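Local coordinates for protein clp gene regulator (ClgR) (Corynebacterium glutamicum, PDB 3F52) that probably binds promoter DNA through a helix-turn-helix motif and activates transcription of genes such as those of the Clp protease, at residues B[28-33]-B[87-91]. Sequence-based numbering, arbitrary orientation.
Sequences ALGAAL and VLIEA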
loop_
_atom_site.group_PDB
_atom_site.type_symbol
_atom_site.label_atom_id
_atom_site.label_comp_id
_atom_site.label_asym_id
_atom_site.label_seq_id
_atom_site.Cartn_x
_atom_site.Cartn_y
_atom_site.Cartn_z
ATOM N N ALA B 28 0.700 -5.021 -7.049
ATOM C CA ALA B 28 0.661 -3.735 -7.758
ATOM C C ALA B 28 1.860 -2.859 -7.311
ATOM O O ALA B 28 2.548 -2.263 -8.138
ATOM C CB ALA B 28 -0.695 -3.028 -7.479
ATOM N N LEU B 29 2.108 -2.791 -6.019
ATOM C CA LEU B 29 3.250 -2.049 -5.489
ATOM C C LEU B 29 4.572 -2.614 -5.992
ATOM O O LEU B 29 5.495 -1.857 -6.343
ATOM C CB LEU B 29 3.226 -2.120 -3.969
ATOM C CG LEU B 29 3.723 -1.048 -3.018
ATOM C CD1 LEU B 29 3.089 0.294 -3.372
ATOM C CD2 LEU B 29 3.374 -1.429 -1.528
ATOM N N GLY B 30 4.679 -3.948 -6.015
ATOM C CA GLY B 30 5.917 -4.566 -6.551
ATOM C C GLY B 30 6.156 -4.220 -8.013
ATOM O O GLY B 30 7.279 -3.938 -8.428
ATOM N N ALA B 31 5.098 -4.247 -8.807
ATOM C CA ALA B 31 5.189 -3.919 -10.231
ATOM C C ALA B 31 5.604 -2.447 -10.415
ATOM O O ALA B 31 6.414 -2.136 -11.299
ATOM C CB ALA B 31 3.881 -4.207 -10.930
ATOM N N ALA B 32 5.074 -1.560 -9.565
ATOM C CA ALA B 32 5.428 -0.129 -9.591
ATOM C C ALA B 32 6.926 0.040 -9.275
ATOM O O ALA B 32 7.654 0.699 -10.013
ATOM C CB ALA B 32 4.581 0.635 -8.601
ATOM N N LEU B 33 7.370 -0.587 -8.187
ATOM C CA LEU B 33 8.785 -0.534 -7.785
ATOM C C LEU B 33 9.690 -1.012 -8.897
ATOM O O LEU B 33 10.704 -0.373 -9.190
ATOM C CB LEU B 33 9.018 -1.357 -6.521
ATOM C CG LEU B 33 8.487 -0.724 -5.214
ATOM C CD1 LEU B 33 8.426 -1.769 -4.107
ATOM C CD2 LEU B 33 9.334 0.507 -4.773
ATOM N N VAL B 87 5.157 6.186 -6.168
ATOM C CA VAL B 87 5.128 4.730 -6.318
ATOM C C VAL B 87 3.715 4.199 -6.068
ATOM O O VAL B 87 3.232 3.353 -6.810
ATOM C CB VAL B 87 6.184 4.056 -5.400
ATOM C CG1 VAL B 87 6.051 2.536 -5.419
ATOM C CG2 VAL B 87 7.584 4.493 -5.876
ATOM N N LEU B 88 3.054 4.715 -5.042
ATOM C CA LEU B 88 1.681 4.285 -4.721
ATOM C C LEU B 88 0.653 4.633 -5.825
ATOM O O LEU B 88 -0.203 3.814 -6.182
ATOM C CB LEU B 88 1.240 4.866 -3.381
ATOM C CG LEU B 88 -0.068 4.346 -2.778
ATOM C CD1 LEU B 88 0.012 2.827 -2.549
ATOM C CD2 LEU B 88 -0.341 5.063 -1.446
ATOM N N ILE B 89 0.733 5.834 -6.375
ATOM C CA ILE B 89 -0.173 6.169 -7.442
ATOM C C ILE B 89 0.111 5.297 -8.693
ATOM O O ILE B 89 -0.816 4.858 -9.369
ATOM C CB ILE B 89 -0.213 7.701 -7.727
ATOM C CG1 ILE B 89 -1.504 8.079 -8.463
ATOM C CG2 ILE B 89 1.009 8.147 -8.472
ATOM C CD1 ILE B 89 -2.709 8.060 -7.531
ATOM N N GLU B 90 1.381 5.008 -8.984
ATOM C CA GLU B 90 1.690 4.081 -10.078
ATOM C C GLU B 90 1.076 2.684 -9.819
ATOM O O GLU B 90 0.500 2.062 -10.733
ATOM C CB GLU B 90 3.210 3.955 -10.287
ATOM C CG GLU B 90 3.625 3.157 -11.540
ATOM C CD GLU B 90 3.039 3.736 -12.836
ATOM O OE1 GLU B 90 3.054 4.986 -13.024
ATOM O OE2 GLU B 90 2.591 2.941 -13.698
ATOM N N ALA B 91 1.190 2.218 -8.579
ATOM C CA ALA B 91 0.626 0.935 -8.168
ATOM C C ALA B 91 -0.886 0.881 -8.414
ATOM O O ALA B 91 -1.433 -0.148 -8.834
ATOM C CB ALA B 91 0.934 0.702 -6.713
#
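In this all-helical helix-turn-helix domain of the XRE type, five helices fold into a compact bundle, and here its first helix, 25-40, meets its last, 84-92. The axes of the two short segments approach to 8.1 Å at 118°, a steep crossing with no hydrogen bond between them, held by apolar contact.

Small residues make the closeness possible. Ala28 and Ala91 bring their CA atoms within 4.7 Å, and Ala32 CB points at the partner helix, 4.1 Å from Ala91 CB and 4.0 Å from Val87 CG1. With nothing beyond CB, the alanines let the backbones come close: Ala28 CB lies 3.3 Å from Ala91 O and Ala32 CB 3.5 Å from Val87 O.

Larger aliphatic side chains fill the space beside them. Leu29 CD1 touches Ala91 CB, Val87 CG1 and Leu88 CD1, while Val87 CG1 also meets Leu33 CD2 at 3.9 Å. Leu29 and Leu33 continue onto Leu73 and Cys77 of helix 70-80, so the contact merges with the domain core. Leu88 packs on Leu25 of the second subunit, linking this core to the dimer interface.

At the exposed border, the charged Glu90 keeps its carboxylate outward and offers its aliphatic stem instead, Glu90 CB lying 4.0 Å from Ala32 CB.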